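Local coordinates for Lmo2470 protein (Listeria monocytogenes EGD-e, PDB 5HL3), which is an internalin, InlP, that interacts with afadin and facilitates crossing of the basement membrane by the bacterium, at residues E88-T93 with P117-Y122; L177-T183 with D198-L204. One frame throughout, in Å; residues are numbered along the deposited sequence.

Contact 1 (E88-T93 with P117-Y122)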
# COMPACT_ATOMS: atom_id res chain seq x y z
N GLU A 88 -12.87 11.84 -13.31
CA GLU A 88 -13.24 12.41 -12.03
C GLU A 88 -14.72 12.25 -11.76
O GLU A 88 -15.55 12.47 -12.68
CB GLU A 88 -12.88 13.89 -12.04
CG GLU A 88 -13.24 14.68 -10.81
CD GLU A 88 -12.67 16.05 -10.91
OE1 GLU A 88 -13.45 16.96 -11.23
OE2 GLU A 88 -11.44 16.17 -10.78
N PHE A 89 -15.09 11.84 -10.55
CA PHE A 89 -16.50 11.90 -10.16
C PHE A 89 -16.74 13.33 -9.67
O PHE A 89 -16.02 13.80 -8.81
CB PHE A 89 -16.86 10.86 -9.08
CG PHE A 89 -18.33 10.81 -8.83
CD1 PHE A 89 -19.18 10.19 -9.74
CD2 PHE A 89 -18.89 11.45 -7.74
CE1 PHE A 89 -20.55 10.20 -9.55
CE2 PHE A 89 -20.25 11.46 -7.56
CZ PHE A 89 -21.08 10.84 -8.46
N PRO A 90 -17.72 14.03 -10.23
CA PRO A 90 -17.87 15.45 -9.90
C PRO A 90 -18.37 15.73 -8.48
O PRO A 90 -18.99 14.87 -7.86
CB PRO A 90 -18.87 15.93 -10.94
CG PRO A 90 -19.75 14.74 -11.14
CD PRO A 90 -18.79 13.57 -11.14
N ASP A 91 -18.07 16.93 -8.01
CA ASP A 91 -18.50 17.43 -6.70
C ASP A 91 -19.82 18.18 -6.93
O ASP A 91 -19.83 19.38 -7.12
CB ASP A 91 -17.39 18.36 -6.15
CG ASP A 91 -17.57 18.73 -4.71
OD1 ASP A 91 -18.44 18.19 -4.00
OD2 ASP A 91 -16.80 19.59 -4.24
N ILE A 92 -20.93 17.45 -6.98
CA ILE A 92 -22.25 18.02 -7.27
C ILE A 92 -23.05 18.15 -5.98
O ILE A 92 -22.69 17.53 -4.96
CB ILE A 92 -23.01 17.21 -8.34
CG1 ILE A 92 -23.21 15.75 -7.89
CG2 ILE A 92 -22.25 17.25 -9.67
CD1 ILE A 92 -24.15 14.96 -8.76
N THR A 93 -24.12 18.93 -6.02
CA THR A 93 -24.86 19.25 -4.81
C THR A 93 -26.07 18.36 -4.55
O THR A 93 -26.76 18.55 -3.56
CB THR A 93 -25.40 20.70 -4.90
OG1 THR A 93 -26.25 20.82 -6.03
CG2 THR A 93 -24.24 21.71 -4.96
N PRO A 117 -10.80 15.20 -6.31
CA PRO A 117 -11.12 16.55 -5.89
C PRO A 117 -11.13 16.73 -4.38
O PRO A 117 -11.33 15.77 -3.65
CB PRO A 117 -12.56 16.77 -6.41
CG PRO A 117 -12.74 15.81 -7.46
CD PRO A 117 -11.88 14.64 -7.14
N ASN A 118 -10.95 17.97 -3.93
CA ASN A 118 -11.13 18.29 -2.53
C ASN A 118 -12.65 18.49 -2.33
O ASN A 118 -13.13 19.61 -2.16
CB ASN A 118 -10.31 19.54 -2.21
CG ASN A 118 -10.39 19.93 -0.75
OD1 ASN A 118 -10.68 19.11 0.12
ND2 ASN A 118 -10.18 21.23 -0.50
N TYR A 119 -13.37 17.38 -2.30
CA TYR A 119 -14.84 17.42 -2.29
C TYR A 119 -15.38 18.27 -1.16
O TYR A 119 -14.98 18.10 0.00
CB TYR A 119 -15.42 16.01 -2.15
CG TYR A 119 -15.24 15.13 -3.36
CD1 TYR A 119 -15.90 15.41 -4.56
CD2 TYR A 119 -14.46 14.00 -3.32
CE1 TYR A 119 -15.76 14.61 -5.68
CE2 TYR A 119 -14.32 13.17 -4.42
CZ TYR A 119 -14.96 13.50 -5.59
OH TYR A 119 -14.78 12.68 -6.69
N GLN A 120 -16.35 19.12 -1.50
CA GLN A 120 -17.03 19.95 -0.53
C GLN A 120 -18.49 19.60 -0.30
O GLN A 120 -19.05 19.99 0.74
CB GLN A 120 -16.94 21.43 -0.94
CG GLN A 120 -15.50 21.94 -1.07
CD GLN A 120 -14.77 21.90 0.25
OE1 GLN A 120 -15.26 22.45 1.25
NE2 GLN A 120 -13.61 21.28 0.28
N ASN A 121 -19.11 18.88 -1.23
CA ASN A 121 -20.55 18.63 -1.14
C ASN A 121 -20.93 17.25 -0.60
O ASN A 121 -22.10 16.89 -0.60
CB ASN A 121 -21.22 18.86 -2.51
CG ASN A 121 -21.12 20.30 -2.95
OD1 ASN A 121 -21.43 21.21 -2.18
ND2 ASN A 121 -20.73 20.50 -4.19
N TYR A 122 -19.95 16.50 -0.10
CA TYR A 122 -20.18 15.17 0.48
C TYR A 122 -19.64 15.14 1.90
O TYR A 122 -18.73 14.37 2.21
CB TYR A 122 -19.51 14.07 -0.38
CG TYR A 122 -19.84 14.18 -1.85
CD1 TYR A 122 -21.17 14.28 -2.30
CD2 TYR A 122 -18.84 14.15 -2.83
CE1 TYR A 122 -21.47 14.39 -3.64
CE2 TYR A 122 -19.14 14.25 -4.18
CZ TYR A 122 -20.47 14.37 -4.59
OH TYR A 122 -20.82 14.48 -5.93
O HOH W 1 -13.02 11.45 -8.54
O HOH W 2 -14.27 19.75 -5.40
O HOH W 3 -24.15 16.52 -2.87
O HOH W 4 -24.63 18.59 -0.84
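Asp91 carries much of the polar bonding between the two loops. Its carboxylate accepts two consecutive backbone amides: Gln120 N donates to Asp91 OD2 at 2.8 Å, and Asn121 N to Asp91 OD1 at 2.9 Å. Water 2 also donates to OD2. Asn121 ND2 makes a weak bond of 3.3 Å to Asp91 O. Two tyrosine hydroxyls satisfy the preceding carbonyls. Tyr119 OH donates to Phe89 O at 2.7 Å, and Tyr122 OH donates to Pro90 O at 2.7 Å. Tyr119 OH also accepts from water 1, which in turn accepts from Phe89 N. The Glu88 carboxylate lies against the Pro117 ring (CD to CG 3.5 Å), but its OE2 is bonded to Ser115. Asn118 turns away to Thr143. Both segments are irregular loops, one between strands 76-79 and 100-103, the other between strands 113-114 and 127-129. They join successive coils of the leucine-rich repeat solenoid. Phe89 packs inward on strands 76-79 and 100-103, with Met63 of helix 60-63 beside it.

Contact 2 (L177-T183 with D198-L204)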
# COMPACT_ATOMS: atom_id res chain seq x y z
N LEU A 177 -1.93 2.61 1.07
CA LEU A 177 -1.09 3.28 0.07
C LEU A 177 -0.11 2.25 -0.53
O LEU A 177 0.99 2.63 -1.02
CB LEU A 177 -0.34 4.45 0.69
CG LEU A 177 -1.22 5.67 0.98
CD1 LEU A 177 -0.55 6.58 2.00
CD2 LEU A 177 -1.57 6.38 -0.31
N SER A 178 -0.50 0.97 -0.53
CA SER A 178 0.38 -0.07 -1.04
C SER A 178 0.60 0.10 -2.54
O SER A 178 -0.20 0.69 -3.22
CB SER A 178 -0.16 -1.45 -0.73
OG SER A 178 -1.46 -1.63 -1.29
N SER A 179 1.66 -0.51 -3.05
CA SER A 179 1.96 -0.52 -4.48
C SER A 179 2.03 0.85 -5.09
O SER A 179 1.52 1.06 -6.20
CB SER A 179 0.96 -1.42 -5.25
OG SER A 179 1.20 -2.78 -4.91
N ASN A 180 2.73 1.76 -4.44
CA ASN A 180 2.98 3.12 -4.97
C ASN A 180 4.48 3.34 -5.06
O ASN A 180 5.23 2.37 -5.09
CB ASN A 180 2.21 4.16 -4.13
CG ASN A 180 0.74 4.19 -4.47
OD1 ASN A 180 0.37 4.45 -5.63
ND2 ASN A 180 -0.11 3.91 -3.50
N GLN A 181 4.90 4.60 -5.17
CA GLN A 181 6.32 4.94 -5.34
C GLN A 181 6.76 5.87 -4.21
O GLN A 181 7.56 6.78 -4.41
CB GLN A 181 6.55 5.57 -6.72
CG GLN A 181 6.25 4.58 -7.84
CD GLN A 181 6.74 4.93 -9.26
OE1 GLN A 181 6.52 4.13 -10.19
NE2 GLN A 181 7.39 6.04 -9.43
N LEU A 182 6.26 5.64 -3.01
CA LEU A 182 6.63 6.49 -1.87
C LEU A 182 8.06 6.20 -1.45
O LEU A 182 8.43 5.05 -1.22
CB LEU A 182 5.69 6.22 -0.69
CG LEU A 182 4.22 6.57 -0.92
CD1 LEU A 182 3.39 6.01 0.22
CD2 LEU A 182 4.03 8.08 -1.05
N THR A 183 8.84 7.26 -1.32
CA THR A 183 10.22 7.18 -0.83
C THR A 183 10.30 7.59 0.64
O THR A 183 11.20 7.14 1.36
CB THR A 183 11.18 8.06 -1.66
OG1 THR A 183 10.61 9.37 -1.81
CG2 THR A 183 11.39 7.44 -3.03
N ASP A 198 -1.11 0.44 5.44
CA ASP A 198 -0.51 -0.51 4.47
C ASP A 198 0.38 0.25 3.50
O ASP A 198 -0.09 1.03 2.69
CB ASP A 198 -1.59 -1.30 3.72
CG ASP A 198 -1.04 -2.53 3.01
OD1 ASP A 198 0.20 -2.62 2.86
OD2 ASP A 198 -1.83 -3.41 2.58
N LEU A 199 1.68 -0.02 3.59
CA LEU A 199 2.71 0.64 2.75
C LEU A 199 3.52 -0.40 1.99
O LEU A 199 4.61 -0.09 1.51
CB LEU A 199 3.59 1.50 3.62
CG LEU A 199 2.89 2.64 4.34
CD1 LEU A 199 3.79 3.33 5.32
CD2 LEU A 199 2.35 3.63 3.35
N ASN A 200 3.00 -1.61 1.85
CA ASN A 200 3.76 -2.64 1.15
C ASN A 200 4.04 -2.25 -0.29
O ASN A 200 3.24 -1.56 -0.91
CB ASN A 200 3.13 -4.02 1.30
CG ASN A 200 2.04 -4.33 0.28
OD1 ASN A 200 2.34 -4.75 -0.86
ND2 ASN A 200 0.81 -4.29 0.72
N ALA A 201 5.16 -2.69 -0.83
CA ALA A 201 5.51 -2.44 -2.26
C ALA A 201 5.62 -0.94 -2.59
O ALA A 201 5.06 -0.43 -3.55
CB ALA A 201 4.57 -3.18 -3.22
N ASN A 202 6.35 -0.23 -1.75
CA ASN A 202 6.76 1.15 -2.01
C ASN A 202 8.29 1.18 -2.11
O ASN A 202 8.91 0.15 -2.38
CB ASN A 202 6.17 2.11 -0.98
CG ASN A 202 4.74 2.50 -1.32
OD1 ASN A 202 4.51 3.35 -2.18
ND2 ASN A 202 3.78 1.87 -0.68
N LEU A 203 8.86 2.37 -2.00
CA LEU A 203 10.32 2.59 -2.14
C LEU A 203 10.89 3.20 -0.89
O LEU A 203 11.86 3.95 -0.92
CB LEU A 203 10.56 3.52 -3.34
CG LEU A 203 9.98 3.05 -4.71
CD1 LEU A 203 10.16 4.09 -5.80
CD2 LEU A 203 10.58 1.71 -5.13
N LEU A 204 10.30 2.86 0.25
CA LEU A 204 10.72 3.47 1.50
C LEU A 204 12.09 3.00 1.96
O LEU A 204 12.38 1.80 1.92
CB LEU A 204 9.69 3.20 2.62
CG LEU A 204 8.27 3.74 2.39
CD1 LEU A 204 7.33 3.14 3.40
CD2 LEU A 204 8.27 5.24 2.49
O HOH W 5 -1.60 -4.39 -1.36
O HOH W 6 0.67 -4.47 -2.97
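Leu177 opens the contact just after strand 174-176. Its N donates to Asp198 O at 2.9 Å, continuing the parallel strand pairing. Its O receives Asn202 ND2 at 2.9 Å and, from its own loop, Asn180 ND2 at 3.0 Å. Its CB packs on Leu199 CD2 at 3.9 Å. At Ser178, CA makes a CA-H...O contact with Asn200 O at 3.2 Å. The hydroxyl bonds to Ser154 and Asp176, and accepts from water 5, which reaches Asn200 ND2. Ser179 N donates to Asn200 O at 2.9 Å. Both Ser179 and Ala201 have positive phi, so the two coils turn alike. Asn180 repeats the role of Asn202 one coil earlier: its OD1 accepts from Met156 N and Ile158 N, and its ND2 also reaches Met153 O. Gln181 lays CB near Leu203 CD1, at 4.0 Å. Leu182 N donates to Asn202 OD1 at 3.0 Å, though that oxygen is less surely placed. Leu182 O accepts from Leu203 N at 2.8 Å. Leu182 CD1 meets Leu199 CD2 at 4.1 Å in the hydrophobic interior. Thr183 ends the segment with CG2 4.0 Å from Leu203 CB. Asparagines stacked coil on coil, each bonding to the backbone of the coil before, over buried leucines such as Leu177, Leu182, Leu199 and Leu204, are a hallmark of the leucine-rich repeat solenoid, as in other internalins.

Contacts 1 and 2 lie on the same leucine-rich repeat solenoid, whose parallel sheet runs from strand 50-53 to strand 260-261. Contact 1 closes before contact 2 opens. Their centres are 27 Å apart and their nearest atoms about 14 Å. Contact 1 joins loops that lead into strands 100-103 and 127-129. Contact 2 joins the turns that leave strands 174-176 and 196-198. Tyrosine and aspartate side chains do much of the bonding in the first, asparagine and backbone in the second. The Gln181 side chain lies about 7 Å from a bound calcium ion and about 3 Å from the side chain of calcium ligand Leu157. In contact 1, the Asn118 side chain is about 10 Å from that of the calcium ligand Asn167.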